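Endo-beta-mannanase (Rhizomucor miehei, PDB 4QP0) probably catalyses the random hydrolysis of (1->4)-beta-D-mannosidic linkages in mannans, galactomannans and glucomannans. Local coordinates at residues F255-E260 against S268-Q273; E228-Y233 against W262-D267; I172-R177 against M291-L296. One frame throughout, in Å; residues are numbered along the deposited sequence.

Contact 1 of 3, residues F255-E260 against S268-Q273; sequences FHLYPE and SSWSVQ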
ATOM      1  N   PHE A 255      -4.642   1.908  -6.885  1.00 29.02           N
ATOM      2  CA  PHE A 255      -3.849   2.659  -7.840  1.00 28.92           C
ATOM      3  C   PHE A 255      -3.177   3.902  -7.230  1.00 29.79           C
ATOM      4  O   PHE A 255      -3.620   4.455  -6.213  1.00 29.76           O
ATOM      5  CB  PHE A 255      -4.656   2.986  -9.105  1.00 28.36           C
ATOM      6  CG  PHE A 255      -5.632   4.127  -8.953  1.00 27.66           C
ATOM      7  CD1 PHE A 255      -5.345   5.374  -9.494  1.00 27.21           C
ATOM      8  CD2 PHE A 255      -6.852   3.947  -8.310  1.00 27.32           C
ATOM      9  CE1 PHE A 255      -6.245   6.425  -9.388  1.00 26.25           C
ATOM     10  CE2 PHE A 255      -7.760   4.998  -8.198  1.00 27.11           C
ATOM     11  CZ  PHE A 255      -7.457   6.234  -8.744  1.00 26.29           C
ATOM     12  N   HIS A 256      -2.083   4.311  -7.860  1.00 30.45           N
ATOM     13  CA  HIS A 256      -1.274   5.420  -7.395  1.00 30.11           C
ATOM     14  C   HIS A 256      -1.306   6.498  -8.429  1.00 28.77           C
ATOM     15  O   HIS A 256      -1.637   6.243  -9.585  1.00 27.33           O
ATOM     16  CB  HIS A 256       0.160   4.951  -7.163  1.00 31.64           C
ATOM     17  CG  HIS A 256       0.286   3.863  -6.120  1.00 33.45           C
ATOM     18  ND1 HIS A 256       1.430   3.627  -5.458  1.00 34.20           N
ATOM     19  CD2 HIS A 256      -0.649   2.957  -5.621  1.00 33.93           C
ATOM     20  CE1 HIS A 256       1.242   2.612  -4.592  1.00 34.21           C
ATOM     21  NE2 HIS A 256      -0.028   2.203  -4.696  1.00 33.94           N
ATOM     22  N   LEU A 257      -0.973   7.717  -8.020  1.00 29.67           N
ATOM     23  CA  LEU A 257      -0.906   8.851  -8.936  1.00 29.29           C
ATOM     24  C   LEU A 257       0.365   9.673  -8.731  1.00 29.59           C
ATOM     25  O   LEU A 257       0.537  10.324  -7.701  1.00 29.11           O
ATOM     26  CB  LEU A 257      -2.165   9.722  -8.819  1.00 28.40           C
ATOM     27  CG  LEU A 257      -2.269  10.984  -9.694  1.00 28.42           C
ATOM     28  CD1 LEU A 257      -2.065  10.656 -11.170  1.00 26.88           C
ATOM     29  CD2 LEU A 257      -3.604  11.684  -9.477  1.00 26.98           C
ATOM     30  N   TYR A 258       1.252   9.616  -9.727  1.00 31.27           N
ATOM     31  CA  TYR A 258       2.497  10.387  -9.742  1.00 32.07           C
ATOM     32  C   TYR A 258       2.794  10.920 -11.148  1.00 33.16           C
ATOM     33  O   TYR A 258       3.579  10.311 -11.898  1.00 32.86           O
ATOM     34  CB  TYR A 258       3.669   9.539  -9.218  1.00 32.11           C
ATOM     35  CG  TYR A 258       3.588   9.243  -7.735  1.00 32.07           C
ATOM     36  CD1 TYR A 258       3.929  10.215  -6.791  1.00 32.22           C
ATOM     37  CD2 TYR A 258       3.156   8.000  -7.276  1.00 31.55           C
ATOM     38  CE1 TYR A 258       3.849   9.959  -5.435  1.00 32.13           C
ATOM     39  CE2 TYR A 258       3.079   7.733  -5.922  1.00 32.05           C
ATOM     40  CZ  TYR A 258       3.425   8.717  -5.004  1.00 32.82           C
ATOM     41  OH  TYR A 258       3.349   8.458  -3.647  1.00 32.41           O
ATOM     42  N   PRO A 259       2.161  12.056 -11.516  1.00 33.67           N
ATOM     43  CA  PRO A 259       2.302  12.591 -12.879  1.00 34.30           C
ATOM     44  C   PRO A 259       3.716  13.064 -13.222  1.00 35.70           C
ATOM     45  O   PRO A 259       4.123  12.951 -14.378  1.00 36.38           O
ATOM     46  CB  PRO A 259       1.315  13.766 -12.914  1.00 33.55           C
ATOM     47  CG  PRO A 259       1.066  14.117 -11.492  1.00 33.33           C
ATOM     48  CD  PRO A 259       1.218  12.851 -10.705  1.00 33.28           C
ATOM     49  N   GLU A 260       4.450  13.576 -12.231  1.00 36.59           N
ATOM     50  CA  GLU A 260       5.823  14.061 -12.445  1.00 35.82           C
ATOM     51  C   GLU A 260       6.781  12.910 -12.729  1.00 34.85           C
ATOM     52  O   GLU A 260       7.574  12.982 -13.663  1.00 34.61           O
ATOM     53  CB  GLU A 260       6.311  14.883 -11.253  1.00 37.29           C
ATOM     54  CG  GLU A 260       5.498  16.142 -11.002  1.00 39.25           C
ATOM     55  CD  GLU A 260       5.895  16.836  -9.713  1.00 40.97           C
ATOM     56  OE1 GLU A 260       5.554  16.327  -8.619  1.00 40.95           O
ATOM     57  OE2 GLU A 260       6.548  17.900  -9.791  1.00 42.88           O
ATOM     58  N   SER A 268      -2.109  19.394 -16.862  1.00 49.61           N
ATOM     59  CA  SER A 268      -2.971  18.859 -17.927  1.00 46.06           C
ATOM     60  C   SER A 268      -4.173  18.035 -17.422  1.00 44.62           C
ATOM     61  O   SER A 268      -4.506  18.053 -16.230  1.00 44.65           O
ATOM     62  CB  SER A 268      -2.128  18.026 -18.906  1.00 46.03           C
ATOM     63  OG  SER A 268      -1.670  16.823 -18.302  1.00 44.52           O
ATOM     64  N   SER A 269      -4.813  17.309 -18.339  1.00 40.18           N
ATOM     65  CA  SER A 269      -5.994  16.507 -18.016  1.00 38.58           C
ATOM     66  C   SER A 269      -5.728  15.009 -17.751  1.00 35.73           C
ATOM     67  O   SER A 269      -6.657  14.270 -17.403  1.00 35.99           O
ATOM     68  CB  SER A 269      -7.051  16.663 -19.116  1.00 39.84           C
ATOM     69  OG  SER A 269      -6.477  16.462 -20.392  1.00 42.00           O
ATOM     70  N   TRP A 270      -4.479  14.568 -17.898  1.00 32.04           N
ATOM     71  CA  TRP A 270      -4.145  13.139 -17.792  1.00 30.81           C
ATOM     72  C   TRP A 270      -4.460  12.562 -16.442  1.00 30.23           C
ATOM     73  O   TRP A 270      -4.943  11.431 -16.342  1.00 30.90           O
ATOM     74  CB  TRP A 270      -2.679  12.901 -18.138  1.00 30.25           C
ATOM     75  CG  TRP A 270      -2.299  11.441 -18.281  1.00 30.58           C
ATOM     76  CD1 TRP A 270      -2.238  10.688 -19.456  1.00 30.01           C
ATOM     77  CD2 TRP A 270      -1.901  10.510 -17.211  1.00 29.42           C
ATOM     78  NE1 TRP A 270      -1.844   9.396 -19.192  1.00 30.05           N
ATOM     79  CE2 TRP A 270      -1.625   9.220 -17.870  1.00 29.84           C
ATOM     80  CE3 TRP A 270      -1.751  10.610 -15.832  1.00 29.31           C
ATOM     81  CZ2 TRP A 270      -1.221   8.100 -17.156  1.00 28.77           C
ATOM     82  CZ3 TRP A 270      -1.342   9.470 -15.121  1.00 28.98           C
ATOM     83  CH2 TRP A 270      -1.088   8.246 -15.771  1.00 29.33           C
ATOM     84  N   SER A 271      -4.205  13.346 -15.396  1.00 28.75           N
ATOM     85  CA  SER A 271      -4.358  12.894 -14.022  1.00 28.30           C
ATOM     86  C   SER A 271      -5.818  12.752 -13.620  1.00 28.61           C
ATOM     87  O   SER A 271      -6.192  11.760 -12.996  1.00 28.47           O
ATOM     88  CB  SER A 271      -3.627  13.835 -13.058  1.00 28.29           C
ATOM     89  OG  SER A 271      -2.219  13.687 -13.167  1.00 28.32           O
ATOM     90  N   VAL A 272      -6.634  13.746 -13.968  1.00 28.00           N
ATOM     91  CA  VAL A 272      -8.063  13.655 -13.745  1.00 27.37           C
ATOM     92  C   VAL A 272      -8.614  12.466 -14.519  1.00 26.63           C
ATOM     93  O   VAL A 272      -9.373  11.668 -13.982  1.00 27.32           O
ATOM     94  CB  VAL A 272      -8.797  14.930 -14.186  1.00 27.49           C
ATOM     95  CG1 VAL A 272     -10.300  14.708 -14.162  1.00 27.43           C
ATOM     96  CG2 VAL A 272      -8.418  16.104 -13.297  1.00 28.60           C
ATOM     97  N   GLN A 273      -8.236  12.350 -15.786  1.00 27.11           N
ATOM     98  CA  GLN A 273      -8.648  11.195 -16.595  1.00 28.01           C
ATOM     99  C   GLN A 273      -8.223   9.864 -15.961  1.00 26.99           C
ATOM    100  O   GLN A 273      -8.940   8.875 -16.063  1.00 27.96           O
ATOM    101  CB  GLN A 273      -8.118  11.305 -18.031  1.00 28.96           C
ATOM    102  CG  GLN A 273      -8.604  10.203 -18.960  1.00 30.45           C
ATOM    103  CD  GLN A 273     -10.005  10.465 -19.480  1.00 30.68           C
ATOM    104  OE1 GLN A 273     -10.195  11.318 -20.343  1.00 32.62           O
ATOM    105  NE2 GLN A 273     -10.986   9.718 -18.976  1.00 29.86           N
TER
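Leu-257 and Pro-259 meet Ser-271 at the first turn of helix 270-284. The CD1 methyl of Leu-257 lies 3.6 Å from Ser-271 OG. The other methyl of Leu-257, CD2, reaches Ser-271 CB at 4.2 Å, so both tips of the leucine fork rest against this small side chain. Pro-259 comes to the same hydroxyl with its ring, and its CB is 3.5 Å from Ser-271 OG. No hydrogen bond joins the two segments. Trp-270 adds an apolar contact: its CZ3 is 4.2 Å from Leu-257 CD1, and the methyl sits at the ring edge, near the ring plane.

Leu-257 holds CG opposite its backbone N (chi1 179°), which carries the fork across to the helix. The polar end of Trp-270 has its partner outside the contact, since NE1 is hydrogen-bonded to Asp-230. Trp-309 of helix 299-315 packs on both Leu-257 and Ser-271. The backbone of Leu-257 pairs with strand 289-294.

The contact lies within the beta-alpha-beta crossover of strand 253-257, helix 270-284 and strand 289-294, one unit of the TIM barrel. A directed bond between strand and helix is made one turn on, from Trp-274 NE1 to His-256 O. The side chains of this contact meet by packing alone, with a buried serine oxygen lying against leucine and proline carbons.

Contact 2 of 3, residues E228-Y233 against W262-D267; sequences ESDYEY and WSKGTD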
ATOM      1  N   GLU A 228      -3.348   0.961 -26.331  1.00 40.81           N
ATOM      2  CA  GLU A 228      -3.509   2.303 -25.790  1.00 39.10           C
ATOM      3  C   GLU A 228      -2.136   2.975 -25.732  1.00 37.45           C
ATOM      4  O   GLU A 228      -1.101   2.302 -25.868  1.00 36.02           O
ATOM      5  CB  GLU A 228      -4.260   2.283 -24.455  1.00 38.90           C
ATOM      6  CG  GLU A 228      -5.779   2.260 -24.656  1.00 37.77           C
ATOM      7  CD  GLU A 228      -6.584   2.046 -23.382  1.00 36.00           C
ATOM      8  OE1 GLU A 228      -6.006   2.080 -22.277  1.00 33.91           O
ATOM      9  OE2 GLU A 228      -7.815   1.844 -23.495  1.00 37.61           O
ATOM     10  N   SER A 229      -2.134   4.297 -25.582  1.00 35.45           N
ATOM     11  CA  SER A 229      -0.928   5.093 -25.840  1.00 35.47           C
ATOM     12  C   SER A 229       0.182   4.918 -24.809  1.00 35.88           C
ATOM     13  O   SER A 229       1.296   4.544 -25.158  1.00 36.90           O
ATOM     14  CB  SER A 229      -1.274   6.577 -25.995  1.00 33.36           C
ATOM     15  OG  SER A 229      -2.342   6.751 -26.913  1.00 31.89           O
ATOM     16  N   ASP A 230      -0.138   5.169 -23.545  1.00 36.21           N
ATOM     17  CA  ASP A 230       0.870   5.314 -22.499  1.00 35.67           C
ATOM     18  C   ASP A 230       1.262   4.013 -21.818  1.00 34.76           C
ATOM     19  O   ASP A 230       0.558   3.009 -21.921  1.00 36.51           O
ATOM     20  CB  ASP A 230       0.386   6.333 -21.463  1.00 36.44           C
ATOM     21  CG  ASP A 230       0.051   7.672 -22.086  1.00 38.93           C
ATOM     22  OD1 ASP A 230       0.462   7.900 -23.244  1.00 40.62           O
ATOM     23  OD2 ASP A 230      -0.625   8.494 -21.428  1.00 41.07           O
ATOM     24  N   TYR A 231       2.389   4.056 -21.111  1.00 33.45           N
ATOM     25  CA  TYR A 231       2.942   2.907 -20.388  1.00 33.05           C
ATOM     26  C   TYR A 231       1.996   2.414 -19.285  1.00 32.54           C
ATOM     27  O   TYR A 231       1.932   1.217 -18.978  1.00 32.11           O
ATOM     28  CB  TYR A 231       4.294   3.314 -19.793  1.00 33.06           C
ATOM     29  CG  TYR A 231       5.137   2.196 -19.213  1.00 32.73           C
ATOM     30  CD1 TYR A 231       5.691   1.217 -20.029  1.00 32.11           C
ATOM     31  CD2 TYR A 231       5.414   2.149 -17.841  1.00 32.68           C
ATOM     32  CE1 TYR A 231       6.477   0.206 -19.497  1.00 31.71           C
ATOM     33  CE2 TYR A 231       6.198   1.148 -17.302  1.00 31.73           C
ATOM     34  CZ  TYR A 231       6.723   0.180 -18.137  1.00 31.97           C
ATOM     35  OH  TYR A 231       7.503  -0.812 -17.610  1.00 32.49           O
ATOM     36  N   GLU A 232       1.257   3.361 -18.718  1.00 30.83           N
ATOM     37  CA  GLU A 232       0.337   3.136 -17.608  1.00 29.20           C
ATOM     38  C   GLU A 232      -0.985   2.475 -18.034  1.00 28.87           C
ATOM     39  O   GLU A 232      -1.742   1.994 -17.185  1.00 29.55           O
ATOM     40  CB  GLU A 232       0.061   4.479 -16.899  1.00 28.08           C
ATOM     41  CG  GLU A 232       1.274   5.104 -16.213  1.00 26.22           C
ATOM     42  CD  GLU A 232       2.276   5.701 -17.191  1.00 26.32           C
ATOM     43  OE1 GLU A 232       1.922   5.888 -18.379  1.00 26.59           O
ATOM     44  OE2 GLU A 232       3.420   5.990 -16.769  1.00 25.04           O
ATOM     45  N   TYR A 233      -1.251   2.441 -19.340  1.00 28.93           N
ATOM     46  CA  TYR A 233      -2.501   1.891 -19.880  1.00 28.53           C
ATOM     47  C   TYR A 233      -2.348   0.649 -20.760  1.00 29.47           C
ATOM     48  O   TYR A 233      -3.317  -0.093 -20.951  1.00 29.10           O
ATOM     49  CB  TYR A 233      -3.216   2.949 -20.699  1.00 28.62           C
ATOM     50  CG  TYR A 233      -3.934   4.002 -19.896  1.00 28.19           C
ATOM     51  CD1 TYR A 233      -5.236   3.794 -19.463  1.00 27.67           C
ATOM     52  CD2 TYR A 233      -3.324   5.218 -19.599  1.00 28.83           C
ATOM     53  CE1 TYR A 233      -5.912   4.757 -18.738  1.00 28.72           C
ATOM     54  CE2 TYR A 233      -3.996   6.201 -18.879  1.00 29.82           C
ATOM     55  CZ  TYR A 233      -5.291   5.958 -18.449  1.00 29.09           C
ATOM     56  OH  TYR A 233      -5.975   6.910 -17.736  1.00 29.59           O
ATOM     57  N   TRP A 262       5.999  10.102 -13.922  1.00 35.48           N
ATOM     58  CA  TRP A 262       5.558   9.423 -15.132  1.00 35.40           C
ATOM     59  C   TRP A 262       5.566  10.368 -16.291  1.00 36.78           C
ATOM     60  O   TRP A 262       5.230   9.990 -17.422  1.00 36.21           O
ATOM     61  CB  TRP A 262       4.162   8.837 -14.929  1.00 34.18           C
ATOM     62  CG  TRP A 262       4.054   7.900 -13.746  1.00 32.05           C
ATOM     63  CD1 TRP A 262       5.087   7.286 -13.052  1.00 31.87           C
ATOM     64  CD2 TRP A 262       2.828   7.425 -13.091  1.00 31.51           C
ATOM     65  NE1 TRP A 262       4.604   6.505 -12.038  1.00 31.14           N
ATOM     66  CE2 TRP A 262       3.260   6.537 -12.008  1.00 31.43           C
ATOM     67  CE3 TRP A 262       1.471   7.646 -13.278  1.00 31.71           C
ATOM     68  CZ2 TRP A 262       2.356   5.903 -11.168  1.00 31.43           C
ATOM     69  CZ3 TRP A 262       0.568   7.000 -12.423  1.00 32.07           C
ATOM     70  CH2 TRP A 262       1.003   6.147 -11.397  1.00 31.71           C
ATOM     71  N   SER A 263       5.971  11.606 -16.007  1.00 37.70           N
ATOM     72  CA  SER A 263       6.000  12.712 -16.973  1.00 40.13           C
ATOM     73  C   SER A 263       4.669  12.919 -17.726  1.00 39.17           C
ATOM     74  O   SER A 263       4.602  12.850 -18.954  1.00 38.74           O
ATOM     75  CB  SER A 263       7.199  12.591 -17.927  1.00 41.29           C
ATOM     76  OG  SER A 263       7.182  11.355 -18.622  1.00 45.08           O
ATOM     77  N   LYS A 264       3.612  13.184 -16.973  1.00 39.17           N
ATOM     78  CA  LYS A 264       2.311  13.392 -17.583  1.00 41.36           C
ATOM     79  C   LYS A 264       1.849  14.834 -17.477  1.00 43.95           C
ATOM     80  O   LYS A 264       0.733  15.163 -17.881  1.00 46.52           O
ATOM     81  CB  LYS A 264       1.284  12.430 -16.993  1.00 39.07           C
ATOM     82  CG  LYS A 264       1.578  10.971 -17.309  1.00 37.73           C
ATOM     83  CD  LYS A 264       1.526  10.708 -18.804  1.00 37.29           C
ATOM     84  CE  LYS A 264       1.749   9.239 -19.106  1.00 36.27           C
ATOM     85  NZ  LYS A 264       3.181   8.877 -18.942  1.00 37.59           N
ATOM     86  N   GLY A 265       2.722  15.693 -16.958  1.00 45.76           N
ATOM     87  CA  GLY A 265       2.425  17.115 -16.836  1.00 50.56           C
ATOM     88  C   GLY A 265       1.552  17.370 -15.627  1.00 53.62           C
ATOM     89  O   GLY A 265       0.500  16.743 -15.461  1.00 53.66           O
ATOM     90  N   THR A 266       1.996  18.292 -14.778  1.00 55.97           N
ATOM     91  CA  THR A 266       1.315  18.581 -13.520  1.00 57.42           C
ATOM     92  C   THR A 266       0.304  19.739 -13.636  1.00 58.48           C
ATOM     93  O   THR A 266       0.148  20.532 -12.702  1.00 61.17           O
ATOM     94  CB  THR A 266       2.339  18.853 -12.395  1.00 56.37           C
ATOM     95  N   ASP A 267      -0.378  19.823 -14.783  1.00 56.93           N
ATOM     96  CA  ASP A 267      -1.403  20.846 -15.042  1.00 55.27           C
ATOM     97  C   ASP A 267      -2.482  20.357 -16.018  1.00 54.41           C
ATOM     98  O   ASP A 267      -3.622  20.842 -15.993  1.00 53.68           O
ATOM     99  CB  ASP A 267      -0.764  22.133 -15.579  1.00 56.31           C
TER
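Lys-264 NZ faces Glu-232 in a salt bridge. The bond from Lys-264 NZ to Glu-232 OE1 is weak, at 3.3 Å. A shorter bond stays within 262-267, where Lys-264 NZ donates to Trp-262 O at 2.8 Å. The lysine chain is bent at chi2 and chi4, which brings NZ back to that carbonyl. Trp-262 O also accepts from Ser-263 OG at 2.7 Å. The two donors approach from opposite faces of the carbonyl plane. The serine comes from above it, at a C=O...O angle of only 93°.

Both segments belong to loops that follow barrel strands, 214-216 and 253-257, in the TIM-barrel fold. Trp-270 of the next helix serves both loops: its ring makes a cation-pi contact with Lys-264, and its NE1 is hydrogen-bonded to Asp-230 OD2. That same Asp-230 OD2 lies 3.4 Å from Lys-264 CE, while Lys-264 NZ is farther, at 4.6 Å.

Glu-232 CG lies over one face of the Trp-262 ring, 3.8 Å above its plane and offset toward the rim. The bend at chi2 (73°) then turns the carboxylate toward Lys-264 NZ and Trp-262 CB. Glu-232 OE2 is 3.5 Å from Trp-262 CB. The carboxylate and ring planes are 32° apart. Phe-222 meets the Trp-262 ring edge-to-face.

Contact 3 of 3, residues I172-R177 against M291-L296; sequences IANEPR and MEEYGL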
ATOM      1  N   ILE A 172      -0.191  -7.311  -0.810  1.00 29.48           N
ATOM      2  CA  ILE A 172       0.864  -8.256  -1.212  1.00 29.80           C
ATOM      3  C   ILE A 172       2.249  -7.601  -1.312  1.00 30.85           C
ATOM      4  O   ILE A 172       3.191  -8.015  -0.631  1.00 31.85           O
ATOM      5  CB  ILE A 172       0.523  -8.946  -2.556  1.00 29.80           C
ATOM      6  CG1 ILE A 172      -0.722  -9.831  -2.405  1.00 29.03           C
ATOM      7  CG2 ILE A 172       1.718  -9.748  -3.068  1.00 29.96           C
ATOM      8  CD1 ILE A 172      -1.363 -10.243  -3.717  1.00 28.85           C
ATOM      9  N   ALA A 173       2.358  -6.585  -2.167  1.00 30.96           N
ATOM     10  CA  ALA A 173       3.609  -5.882  -2.389  1.00 31.02           C
ATOM     11  C   ALA A 173       3.366  -4.461  -2.872  1.00 31.43           C
ATOM     12  O   ALA A 173       2.336  -4.164  -3.473  1.00 31.05           O
ATOM     13  CB  ALA A 173       4.463  -6.633  -3.395  1.00 31.68           C
ATOM     14  N   ASN A 174       4.330  -3.589  -2.609  1.00 31.17           N
ATOM     15  CA  ASN A 174       4.265  -2.213  -3.062  1.00 32.60           C
ATOM     16  C   ASN A 174       4.717  -2.081  -4.514  1.00 33.95           C
ATOM     17  O   ASN A 174       5.833  -2.467  -4.869  1.00 33.67           O
ATOM     18  CB  ASN A 174       5.096  -1.313  -2.155  1.00 31.74           C
ATOM     19  CG  ASN A 174       4.944   0.142  -2.495  1.00 31.87           C
ATOM     20  OD1 ASN A 174       3.823   0.647  -2.612  1.00 33.57           O
ATOM     21  ND2 ASN A 174       6.068   0.835  -2.657  1.00 30.87           N
ATOM     22  N   GLU A 175       3.809  -1.568  -5.343  1.00 35.26           N
ATOM     23  CA  GLU A 175       4.056  -1.218  -6.748  1.00 34.20           C
ATOM     24  C   GLU A 175       4.764  -2.269  -7.616  1.00 34.39           C
ATOM     25  O   GLU A 175       5.717  -1.930  -8.314  1.00 34.86           O
ATOM     26  CB  GLU A 175       4.805   0.124  -6.832  1.00 34.89           C
ATOM     27  CG  GLU A 175       4.112   1.269  -6.104  1.00 34.63           C
ATOM     28  CD  GLU A 175       4.815   2.601  -6.285  1.00 34.99           C
ATOM     29  OE1 GLU A 175       6.048   2.614  -6.494  1.00 36.59           O
ATOM     30  OE2 GLU A 175       4.131   3.642  -6.211  1.00 34.46           O
ATOM     31  N   PRO A 176       4.286  -3.531  -7.612  1.00 34.57           N
ATOM     32  CA  PRO A 176       4.957  -4.554  -8.425  1.00 36.05           C
ATOM     33  C   PRO A 176       5.006  -4.195  -9.910  1.00 38.11           C
ATOM     34  O   PRO A 176       3.986  -3.803 -10.479  1.00 40.86           O
ATOM     35  CB  PRO A 176       4.078  -5.800  -8.226  1.00 34.60           C
ATOM     36  CG  PRO A 176       3.356  -5.557  -6.952  1.00 33.28           C
ATOM     37  CD  PRO A 176       3.110  -4.080  -6.915  1.00 33.31           C
ATOM     38  N   ARG A 177       6.194  -4.285 -10.508  1.00 38.68           N
ATOM     39  CA  ARG A 177       6.363  -4.243 -11.966  1.00 40.31           C
ATOM     40  C   ARG A 177       7.167  -5.478 -12.360  1.00 41.34           C
ATOM     41  O   ARG A 177       7.532  -6.275 -11.500  1.00 41.63           O
ATOM     42  CB  ARG A 177       7.099  -2.977 -12.425  1.00 39.83           C
ATOM     43  CG  ARG A 177       6.438  -1.662 -12.050  1.00 41.67           C
ATOM     44  CD  ARG A 177       7.101  -0.500 -12.768  1.00 41.34           C
ATOM     45  NE  ARG A 177       6.603   0.773 -12.271  1.00 43.44           N
ATOM     46  CZ  ARG A 177       6.891   1.963 -12.797  1.00 43.98           C
ATOM     47  NH1 ARG A 177       7.680   2.065 -13.859  1.00 45.67           N
ATOM     48  NH2 ARG A 177       6.380   3.060 -12.258  1.00 43.31           N
ATOM     49  N   MET A 291      -7.337   5.098  -4.529  1.00 28.37           N
ATOM     50  CA  MET A 291      -6.142   5.813  -4.951  1.00 28.29           C
ATOM     51  C   MET A 291      -5.307   5.950  -3.697  1.00 28.52           C
ATOM     52  O   MET A 291      -5.400   6.938  -2.967  1.00 27.59           O
ATOM     53  CB  MET A 291      -6.483   7.179  -5.538  1.00 28.97           C
ATOM     54  CG  MET A 291      -5.269   7.971  -5.993  1.00 29.17           C
ATOM     55  SD  MET A 291      -5.709   9.313  -7.107  1.00 29.67           S
ATOM     56  CE  MET A 291      -6.538  10.472  -6.013  1.00 27.88           C
ATOM     57  N   GLU A 292      -4.507   4.926  -3.431  1.00 28.42           N
ATOM     58  CA  GLU A 292      -3.901   4.798  -2.115  1.00 29.08           C
ATOM     59  C   GLU A 292      -2.591   5.558  -1.998  1.00 28.86           C
ATOM     60  O   GLU A 292      -2.074   5.721  -0.894  1.00 30.06           O
ATOM     61  CB  GLU A 292      -3.701   3.332  -1.771  1.00 29.28           C
ATOM     62  CG  GLU A 292      -2.834   2.589  -2.773  1.00 29.02           C
ATOM     63  CD  GLU A 292      -2.354   1.282  -2.208  1.00 31.29           C
ATOM     64  OE1 GLU A 292      -2.804   0.948  -1.094  1.00 31.67           O
ATOM     65  OE2 GLU A 292      -1.536   0.595  -2.866  1.00 31.93           O
ATOM     66  N   GLU A 293      -2.050   5.983  -3.139  1.00 28.06           N
ATOM     67  CA  GLU A 293      -0.923   6.909  -3.174  1.00 29.63           C
ATOM     68  C   GLU A 293      -1.199   7.990  -4.198  1.00 30.36           C
ATOM     69  O   GLU A 293      -1.569   7.699  -5.337  1.00 30.26           O
ATOM     70  CB  GLU A 293       0.383   6.210  -3.552  1.00 30.19           C
ATOM     71  CG  GLU A 293       1.180   5.668  -2.382  1.00 31.75           C
ATOM     72  CD  GLU A 293       2.567   5.168  -2.786  1.00 33.50           C
ATOM     73  OE1 GLU A 293       3.331   5.926  -3.428  1.00 32.71           O
ATOM     74  OE2 GLU A 293       2.902   4.014  -2.441  1.00 33.77           O
ATOM     75  N   TYR A 294      -1.045   9.239  -3.781  1.00 30.26           N
ATOM     76  CA  TYR A 294      -0.915  10.337  -4.730  1.00 30.29           C
ATOM     77  C   TYR A 294      -0.044  11.429  -4.157  1.00 29.80           C
ATOM     78  O   TYR A 294       0.033  11.593  -2.935  1.00 29.45           O
ATOM     79  CB  TYR A 294      -2.266  10.861  -5.232  1.00 28.56           C
ATOM     80  CG  TYR A 294      -3.170  11.471  -4.208  1.00 27.85           C
ATOM     81  CD1 TYR A 294      -3.206  12.852  -4.020  1.00 28.40           C
ATOM     82  CD2 TYR A 294      -4.036  10.681  -3.462  1.00 27.59           C
ATOM     83  CE1 TYR A 294      -4.064  13.427  -3.092  1.00 28.10           C
ATOM     84  CE2 TYR A 294      -4.891  11.239  -2.531  1.00 27.36           C
ATOM     85  CZ  TYR A 294      -4.906  12.612  -2.350  1.00 28.09           C
ATOM     86  OH  TYR A 294      -5.752  13.166  -1.421  1.00 27.24           O
ATOM     87  N   GLY A 295       0.644  12.142  -5.037  1.00 29.80           N
ATOM     88  CA  GLY A 295       1.547  13.178  -4.581  1.00 32.90           C
ATOM     89  C   GLY A 295       2.001  14.140  -5.648  1.00 34.86           C
ATOM     90  O   GLY A 295       2.049  13.800  -6.829  1.00 36.80           O
ATOM     91  N   LEU A 296       2.320  15.352  -5.210  1.00 35.59           N
ATOM     92  CA  LEU A 296       2.986  16.345  -6.036  1.00 35.90           C
ATOM     93  C   LEU A 296       4.156  16.936  -5.249  1.00 37.29           C
ATOM     94  O   LEU A 296       4.065  17.108  -4.025  1.00 35.88           O
ATOM     95  CB  LEU A 296       2.000  17.424  -6.493  1.00 36.01           C
ATOM     96  CG  LEU A 296       0.957  16.929  -7.508  1.00 35.69           C
ATOM     97  CD1 LEU A 296      -0.117  17.982  -7.742  1.00 34.11           C
ATOM     98  CD2 LEU A 296       1.608  16.499  -8.821  1.00 34.19           C
TER
HETATM   99  O   HOH W   1       5.884   4.071  -2.912  1.00 26.48           O
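Glu-175 and Glu-293 bring their carboxylates together across the mouth of the TIM barrel. Glu-175 follows strand 167-171 in the sequence Asn-Glu-Pro, and Glu-293 lies near the end of strand 289-294. In glycoside hydrolase family 5 these two places carry the acid/base and the nucleophile. The pair is consistent with those roles here.

The two side chains cross at about a right angle. Both are extended beyond CG, so each carries its carboxylate toward the other segment. Their carboxylate planes are 23° apart. Glu-175 OE2 is 3.7 Å from Glu-293 OE1, so two like groups are brought close. Glu-175 CD is 4.9 Å from Glu-293 CD, a spacing in keeping with the retaining mechanism of the family.

Asn-174 also crosses Glu-293 nearly at a right angle, but its amide is almost coplanar with the carboxylate (24°). Its CG stands opposite the backbone N (chi1 -174°), which carries the amide toward Glu-293. Asn-174 OD1 is 3.5 Å from Glu-293 OE2. Both atoms are acceptors, so no bond forms between them. Arg-53 reconciles them: it hydrogen-bonds to Asn-174 OD1 and makes a salt bridge with Glu-293 OE2.

Other neighbours help hold the two like groups in place. Trp-111 NE1 is hydrogen-bonded to Glu-175 OE1, and Tyr-258 OH to Glu-293 OE1. His-256 ties Glu-175 OE2 to Glu-292 OE2 through its two ring nitrogens, a second-shell link that would set the rotation of the histidine.

A water joins the segments too. It accepts from Asn-174 ND2 at 3.3 Å and donates to Glu-293 OE2 at 3.0 Å.

In the fold
The centre of contact 3 lies about 6 Å from the centre of the chain; those of contacts 1 and 2 lie about 18 and 21 Å from it. Contact 1 is buried yet peripheral, and contact 2 is only partly buried. Their chemistry follows place: carboxylates, an amide and a water at the barrel mouth, carbon packing between strand and helix, and a weak salt bridge between outer loops. Contacts 1 and 3 share neighbouring strands 253-257 and 289-294, where Leu-257 N is 2.7 Å from Glu-293 O. Contacts 1 and 2 adjoin more closely, their centres about 7 Å apart against about 13 Å for contacts 1 and 3. Contacts 2 and 3 touch lightly, at Arg-177.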